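Local coordinates for assembly chaperone of ribosomal protein L4 (Acl4) (Chaetomium thermophilum, PDB 5TQB) that probably binds newly made ribosomal protein L4 as its dedicated assembly chaperone, using an all-helical scaffold of the tetratricopeptide-repeat kind, at residues V103-F106 against E107-A110; T111-R114 against A115-Q118; L303-C306 against L307-E311. All coordinates share one frame; numbering follows the deposited sequence.

How the contacts relate
All three contacts are local, each joining consecutive turns of a single helix. Contacts 1 and 2 follow one another without a gap on helix 100-125, their centres about 12 Å apart, so that together they trace four to five turns of one long rod packed against helix 131-156. Contact 3 comes much later in the chain, on helix 291-313 near the C-terminal end, and lies on the opposite side of the chain's centre. Its centre is about 39 Å from that of contact 1 and about 45 Å from that of contact 2. Contact 3 touches neither of the others, its nearest atoms about 27 Å from contact 1, so the contacts sample two distant places in a strand-free, repeat-like helical chain.

Contact 1 of 3, residues V103-F106 against E107-A110; sequences VAWF and ERGA
Trp105 and Arg108, one turn apart on helix 100-125, lie side by side and point the same way. The guanidinium NH2 of Arg108 comes within 3.2 Å of Trp105 CZ3, at the six-membered end of the indole. Ring and guanidinium planes are only 23° apart, but the approach is oblique. The bends at chi2 and chi3 of Arg108 bring the guanidinium beside CZ3 and CH2. Both side chains also reach Val69 of helix 58-71 and residues of helix 86-94.

The tight side belongs to Phe106, Val103 and Ala110, which pack on helix 131-156, with Phe106 also against an aromatic side chain of another protein chain. Gly109 is buried and adds no side chain; its N bonds Trp105 O at 3.0 Å. Ala110 N bonds Phe106 O at 2.8 Å, and Ala110 CB rests 3.5 Å from that same oxygen.

On the solvent side Glu107 runs out extended from CG, its OE2 no nearer than 3.7 Å to Val103 CG1, and exposed Ala104 adds little beyond its carbonyl. A helix covered by helix 131-156 along one flank and by helices 58-71 and 86-94 along another is consistent with an inner position in a TPR-like helical stack.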
loop_
_atom_site.group_PDB
_atom_site.type_symbol
_atom_site.label_atom_id
_atom_site.label_comp_id
_atom_site.label_asym_id
_atom_site.label_seq_id
_atom_site.Cartn_x
_atom_site.Cartn_y
_atom_site.Cartn_z
ATOM N N VAL B 103 -24.923 -4.357 -2.996
ATOM C CA VAL B 103 -25.180 -3.595 -4.212
ATOM C C VAL B 103 -26.116 -2.416 -3.933
ATOM O O VAL B 103 -25.928 -1.324 -4.471
ATOM C CB VAL B 103 -25.808 -4.479 -5.298
ATOM C CG1 VAL B 103 -26.174 -3.645 -6.521
ATOM C CG2 VAL B 103 -24.849 -5.590 -5.688
ATOM N N ALA B 104 -27.126 -2.652 -3.101
ATOM C CA ALA B 104 -28.074 -1.611 -2.727
ATOM C C ALA B 104 -27.350 -0.456 -2.038
ATOM O O ALA B 104 -27.558 0.706 -2.379
ATOM C CB ALA B 104 -29.159 -2.181 -1.821
ATOM N N TRP B 105 -26.491 -0.779 -1.075
ATOM C CA TRP B 105 -25.705 0.240 -0.387
ATOM C C TRP B 105 -24.752 0.960 -1.345
ATOM O O TRP B 105 -24.609 2.185 -1.292
ATOM C CB TRP B 105 -24.914 -0.376 0.768
ATOM C CG TRP B 105 -25.728 -0.647 1.997
ATOM C CD1 TRP B 105 -25.922 -1.854 2.601
ATOM C CD2 TRP B 105 -26.456 0.313 2.776
ATOM N NE1 TRP B 105 -26.723 -1.707 3.707
ATOM C CE2 TRP B 105 -27.068 -0.387 3.835
ATOM C CE3 TRP B 105 -26.650 1.696 2.679
ATOM C CZ2 TRP B 105 -27.859 0.247 4.792
ATOM C CZ3 TRP B 105 -27.439 2.324 3.628
ATOM C CH2 TRP B 105 -28.032 1.599 4.672
ATOM N N PHE B 106 -24.105 0.195 -2.221
ATOM C CA PHE B 106 -23.166 0.756 -3.186
ATOM C C PHE B 106 -23.885 1.715 -4.124
ATOM O O PHE B 106 -23.356 2.773 -4.471
ATOM C CB PHE B 106 -22.509 -0.360 -4.009
ATOM C CG PHE B 106 -21.336 -1.029 -3.333
ATOM C CD1 PHE B 106 -21.185 -2.411 -3.390
ATOM C CD2 PHE B 106 -20.368 -0.287 -2.679
ATOM C CE1 PHE B 106 -20.103 -3.036 -2.786
ATOM C CE2 PHE B 106 -19.287 -0.905 -2.072
ATOM C CZ PHE B 106 -19.156 -2.282 -2.126
ATOM N N GLU B 107 -25.090 1.334 -4.541
ATOM C CA GLU B 107 -25.875 2.148 -5.460
ATOM C C GLU B 107 -26.245 3.475 -4.816
ATOM O O GLU B 107 -26.164 4.524 -5.451
ATOM C CB GLU B 107 -27.138 1.405 -5.907
ATOM C CG GLU B 107 -26.905 0.429 -7.051
ATOM C CD GLU B 107 -28.170 -0.312 -7.468
ATOM O OE1 GLU B 107 -29.228 -0.109 -6.834
ATOM O OE2 GLU B 107 -28.103 -1.101 -8.436
ATOM N N ARG B 108 -26.647 3.426 -3.552
ATOM C CA ARG B 108 -26.947 4.640 -2.804
ATOM C C ARG B 108 -25.721 5.540 -2.743
ATOM O O ARG B 108 -25.832 6.764 -2.833
ATOM C CB ARG B 108 -27.405 4.298 -1.389
ATOM C CG ARG B 108 -28.819 3.740 -1.323
ATOM C CD ARG B 108 -29.682 4.481 -0.322
ATOM N NE ARG B 108 -29.841 3.755 0.935
ATOM C CZ ARG B 108 -30.154 4.328 2.094
ATOM N NH1 ARG B 108 -30.318 5.644 2.174
ATOM N NH2 ARG B 108 -30.292 3.585 3.183
ATOM N N GLY B 109 -24.551 4.924 -2.597
ATOM C CA GLY B 109 -23.304 5.662 -2.528
ATOM C C GLY B 109 -22.942 6.276 -3.865
ATOM O O GLY B 109 -22.478 7.417 -3.936
ATOM N N ALA B 110 -23.150 5.509 -4.929
ATOM C CA ALA B 110 -22.889 5.990 -6.279
ATOM C C ALA B 110 -23.793 7.178 -6.609
ATOM O O ALA B 110 -23.350 8.147 -7.227
ATOM C CB ALA B 110 -23.088 4.870 -7.287
#

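Contact 2 of 3, residues T111-R114 against A115-Q118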
loop_
_atom_site.group_PDB
_atom_site.type_symbol
_atom_site.label_atom_id
_atom_site.label_comp_id
_atom_site.label_asym_id
_atom_site.label_seq_id
_atom_site.Cartn_x
_atom_site.Cartn_y
_atom_site.Cartn_z
ATOM N N THR B 111 -25.054 7.101 -6.189
ATOM C CA THR B 111 -26.020 8.173 -6.432
ATOM C C THR B 111 -25.545 9.493 -5.825
ATOM O O THR B 111 -25.589 10.535 -6.479
ATOM C CB THR B 111 -27.410 7.830 -5.850
ATOM O OG1 THR B 111 -27.910 6.640 -6.467
ATOM C CG2 THR B 111 -28.402 8.961 -6.093
ATOM N N VAL B 112 -25.093 9.440 -4.575
ATOM C CA VAL B 112 -24.591 10.627 -3.892
ATOM C C VAL B 112 -23.371 11.178 -4.617
ATOM O O VAL B 112 -23.277 12.379 -4.856
ATOM C CB VAL B 112 -24.224 10.318 -2.428
ATOM C CG1 VAL B 112 -23.600 11.536 -1.750
ATOM C CG2 VAL B 112 -25.458 9.864 -1.662
ATOM N N LEU B 113 -22.444 10.293 -4.970
ATOM C CA LEU B 113 -21.233 10.693 -5.682
ATOM C C LEU B 113 -21.539 11.356 -7.024
ATOM O O LEU B 113 -20.964 12.391 -7.350
ATOM C CB LEU B 113 -20.319 9.485 -5.904
ATOM C CG LEU B 113 -19.566 8.970 -4.678
ATOM C CD1 LEU B 113 -18.963 7.593 -4.958
ATOM C CD2 LEU B 113 -18.489 9.955 -4.250
ATOM N N ARG B 114 -22.439 10.761 -7.803
ATOM C CA ARG B 114 -22.773 11.305 -9.118
ATOM C C ARG B 114 -23.361 12.711 -9.031
ATOM O O ARG B 114 -23.086 13.556 -9.888
ATOM C CB ARG B 114 -23.739 10.383 -9.858
ATOM C CG ARG B 114 -23.070 9.544 -10.924
ATOM C CD ARG B 114 -24.091 8.760 -11.710
ATOM N NE ARG B 114 -24.687 7.686 -10.918
ATOM C CZ ARG B 114 -24.378 6.398 -11.028
ATOM N NH1 ARG B 114 -23.471 5.986 -11.906
ATOM N NH2 ARG B 114 -24.989 5.513 -10.253
ATOM N N ALA B 115 -24.164 12.957 -8.000
ATOM C CA ALA B 115 -24.757 14.276 -7.783
ATOM C C ALA B 115 -23.687 15.301 -7.405
ATOM O O ALA B 115 -23.709 16.434 -7.879
ATOM C CB ALA B 115 -25.825 14.203 -6.706
ATOM N N GLN B 116 -22.751 14.893 -6.553
ATOM C CA GLN B 116 -21.651 15.762 -6.143
ATOM C C GLN B 116 -20.756 16.112 -7.329
ATOM O O GLN B 116 -20.356 17.265 -7.497
ATOM C CB GLN B 116 -20.825 15.087 -5.051
ATOM C CG GLN B 116 -21.542 14.968 -3.723
ATOM C CD GLN B 116 -20.727 14.215 -2.698
ATOM O OE1 GLN B 116 -19.819 13.458 -3.041
ATOM N NE2 GLN B 116 -21.043 14.420 -1.427
ATOM N N ILE B 117 -20.445 15.106 -8.143
ATOM C CA ILE B 117 -19.702 15.308 -9.384
ATOM C C ILE B 117 -20.397 16.343 -10.258
ATOM O O ILE B 117 -19.765 17.276 -10.748
ATOM C CB ILE B 117 -19.572 13.990 -10.178
ATOM C CG1 ILE B 117 -18.623 13.035 -9.457
ATOM C CG2 ILE B 117 -19.042 14.246 -11.588
ATOM C CD1 ILE B 117 -18.675 11.614 -9.958
ATOM N N GLN B 118 -21.699 16.163 -10.456
ATOM C CA GLN B 118 -22.485 17.066 -11.294
ATOM C C GLN B 118 -22.535 18.480 -10.710
ATOM O O GLN B 118 -22.572 19.462 -11.448
ATOM C CB GLN B 118 -23.908 16.523 -11.477
ATOM C CG GLN B 118 -24.810 17.393 -12.355
ATOM C CD GLN B 118 -24.317 17.502 -13.791
ATOM O OE1 GLN B 118 -23.968 16.501 -14.420
ATOM N NE2 GLN B 118 -24.289 18.723 -14.313
#
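Gln116 overlaps Val112 one turn back on helix 100-125: the two side chains lie side by side, pointing the same way, with the amide NE2 of Gln116 3.9 Å from Val112 CG1. Two choices of torsion produce this overlap. Val112 places CG1 anti to its backbone N (chi1 176°), while Gln116 sets CG beside its own N and then runs extended, carrying the amide back over the preceding turn. On the way Gln116 CG passes 3.3 Å from Val112 O, the oxygen that also accepts the backbone N-H of Gln116. The other end of the amide meets a second residue, OE1 standing 3.9 Å from Leu113 CD2 where the two chains cross at a slant. Both ends of the amide thus touch methyl groups, while OE1 is hydrogen-bonded to Lys141, so its polar need is met outside this pair of turns.

Ile117 covers the carbonyl of Leu113. Its CG1 comes to 3.2 Å from Leu113 O, with CD1 a little farther from the same oxygen. The N-H of Ile117 bonds Leu113 O at 2.9 Å and is nearly straight, with an angle of 170° at the hydrogen. One oxygen is therefore both bonded by the backbone and shielded by a buried side chain.

Arg114 leads away from the following turn and its NH1 forms a salt bridge with Glu176. Thr111 OG1 turns back to Glu107 O, a hydrogen bond to the turn before.

Around these turns, Leu113, Arg114 and Ile117 pack on helix 131-156, at Thr148, Leu145 and Lys141, whereas Val112, Leu113 and Gln116 lean on Pro85 in the loop between helices 79-82 and 86-94.

Contact 3 of 3, residues L303-C306 against L307-E311. With EDO (1,2-ethanediol), chain G.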
loop_
_atom_site.group_PDB
_atom_site.type_symbol
_atom_site.label_atom_id
_atom_site.label_comp_id
_atom_site.label_asym_id
_atom_site.label_seq_id
_atom_site.Cartn_x
_atom_site.Cartn_y
_atom_site.Cartn_z
ATOM N N LEU B 303 8.382 -19.195 -0.425
ATOM C CA LEU B 303 7.400 -20.067 0.209
ATOM C C LEU B 303 7.836 -20.478 1.610
ATOM O O LEU B 303 7.009 -20.603 2.509
ATOM C CB LEU B 303 7.149 -21.303 -0.655
ATOM C CG LEU B 303 6.456 -21.056 -1.998
ATOM C CD1 LEU B 303 6.461 -22.330 -2.827
ATOM C CD2 LEU B 303 5.033 -20.551 -1.805
ATOM N N ARG B 304 9.133 -20.706 1.787
ATOM C CA ARG B 304 9.675 -20.968 3.114
ATOM C C ARG B 304 9.356 -19.774 4.002
ATOM O O ARG B 304 8.871 -19.929 5.123
ATOM C CB ARG B 304 11.187 -21.194 3.048
ATOM C CG ARG B 304 11.587 -22.536 2.438
ATOM C CD ARG B 304 11.897 -23.576 3.503
ATOM N NE ARG B 304 12.117 -24.901 2.928
ATOM C CZ ARG B 304 13.257 -25.306 2.372
ATOM N NH1 ARG B 304 14.302 -24.491 2.299
ATOM N NH2 ARG B 304 13.350 -26.532 1.879
ATOM N N GLN B 305 9.604 -18.582 3.474
ATOM C CA GLN B 305 9.386 -17.353 4.223
ATOM C C GLN B 305 7.901 -17.142 4.488
ATOM O O GLN B 305 7.522 -16.569 5.508
ATOM C CB GLN B 305 9.961 -16.163 3.460
ATOM C CG GLN B 305 9.916 -14.850 4.233
ATOM C CD GLN B 305 10.748 -14.889 5.500
ATOM O OE1 GLN B 305 11.714 -15.646 5.603
ATOM N NE2 GLN B 305 10.375 -14.070 6.473
ATOM N N CYS B 306 7.061 -17.610 3.568
ATOM C CA CYS B 306 5.621 -17.526 3.757
ATOM C C CYS B 306 5.213 -18.324 4.991
ATOM O O CYS B 306 4.526 -17.804 5.868
ATOM C CB CYS B 306 4.879 -18.040 2.523
ATOM S SG CYS B 306 3.109 -18.299 2.774
ATOM N N LEU B 307 5.653 -19.575 5.067
ATOM C CA LEU B 307 5.312 -20.435 6.199
ATOM C C LEU B 307 5.910 -19.907 7.496
ATOM O O LEU B 307 5.336 -20.079 8.569
ATOM C CB LEU B 307 5.797 -21.875 5.978
ATOM C CG LEU B 307 4.948 -22.867 5.169
ATOM C CD1 LEU B 307 3.455 -22.760 5.487
ATOM C CD2 LEU B 307 5.183 -22.687 3.686
ATOM N N LYS B 308 7.077 -19.285 7.399
ATOM C CA LYS B 308 7.730 -18.728 8.569
ATOM C C LYS B 308 6.840 -17.634 9.165
ATOM O O LYS B 308 6.448 -17.712 10.328
ATOM C CB LYS B 308 9.098 -18.176 8.187
ATOM C CG LYS B 308 9.906 -17.650 9.359
ATOM C CD LYS B 308 11.257 -17.132 8.900
ATOM C CE LYS B 308 12.117 -16.708 10.073
ATOM N NZ LYS B 308 13.442 -16.215 9.616
ATOM N N VAL B 309 6.507 -16.635 8.352
ATOM C CA VAL B 309 5.618 -15.546 8.768
ATOM C C VAL B 309 4.232 -16.076 9.127
ATOM O O VAL B 309 3.547 -15.508 9.976
ATOM C CB VAL B 309 5.475 -14.491 7.648
ATOM C CG1 VAL B 309 4.493 -13.396 8.040
ATOM C CG2 VAL B 309 6.831 -13.884 7.308
ATOM N N PHE B 310 3.822 -17.161 8.467
ATOM C CA PHE B 310 2.546 -17.812 8.741
ATOM C C PHE B 310 2.482 -18.227 10.214
ATOM O O PHE B 310 1.518 -17.912 10.917
ATOM C CB PHE B 310 2.395 -19.040 7.830
ATOM C CG PHE B 310 1.028 -19.657 7.838
ATOM C CD1 PHE B 310 0.571 -20.360 8.939
ATOM C CD2 PHE B 310 0.218 -19.568 6.720
ATOM C CE1 PHE B 310 -0.681 -20.940 8.935
ATOM C CE2 PHE B 310 -1.033 -20.145 6.707
ATOM C CZ PHE B 310 -1.486 -20.835 7.815
ATOM N N GLU B 311 3.516 -18.933 10.671
ATOM C CA GLU B 311 3.628 -19.351 12.070
ATOM C C GLU B 311 3.684 -18.157 13.027
ATOM O O GLU B 311 2.946 -18.103 14.010
ATOM C CB GLU B 311 4.895 -20.188 12.271
ATOM C CG GLU B 311 4.955 -21.477 11.462
ATOM C CD GLU B 311 6.377 -22.006 11.311
ATOM O OE1 GLU B 311 7.253 -21.621 12.122
ATOM O OE2 GLU B 311 6.621 -22.801 10.375
HETATM C C1 EDO G . 11.989 -10.882 5.626
HETATM O O1 EDO G . 11.722 -9.864 4.685
HETATM C C2 EDO G . 11.095 -10.712 6.838
HETATM O O2 EDO G . 9.775 -11.100 6.520
#
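Residues 303-311 form a regular stretch of helix 291-313, with successive i to i+4 bonds from Leu307 N to Leu303 O through Phe310 N to Cys306 O, the bond from Val309 N to Gln305 O being almost straight at 177°.

Gln305 makes the side-chain-to-side-chain contacts, with Lys308 and Val309. With CG anti to its backbone N (chi1 -174°) and a bend at chi2, its amide folds toward the next turn and spans two residues there. Gln305 OE1 lies 3.6 Å from the aliphatic CD of Lys308, whose fully extended chain passes obliquely across the amide. Gln305 NE2 is 3.6 Å from Val309 CG2. The same nitrogen gives a weak hydrogen bond of 3.0 Å to O2 of a 1,2-ethanediol molecule, probably from the crystallisation liquor.

A different flank is formed by Leu307, whose CD2 is modelled back toward the carbonyl of Leu303, so close to its oxygen that the placement of this branch is doubtful. Phe310 CB sits 3.1 Å from Cys306 O, the acceptor of its own N-H, before its ring leads away to meet Tyr315 edge-to-face.

Helix 318-333 receives Leu303, Arg304 and Leu307, at Leu327, Ile328 and Ala324. Helix 262-281 takes Gln305, Cys306 and Phe310 through Val262 and Trp265. Lys308 is exposed. A helix set between its predecessor and its successor in the chain, with separate groups of side chains for each, is consistent with the successive helix packing of a TPR-like alpha-solenoid.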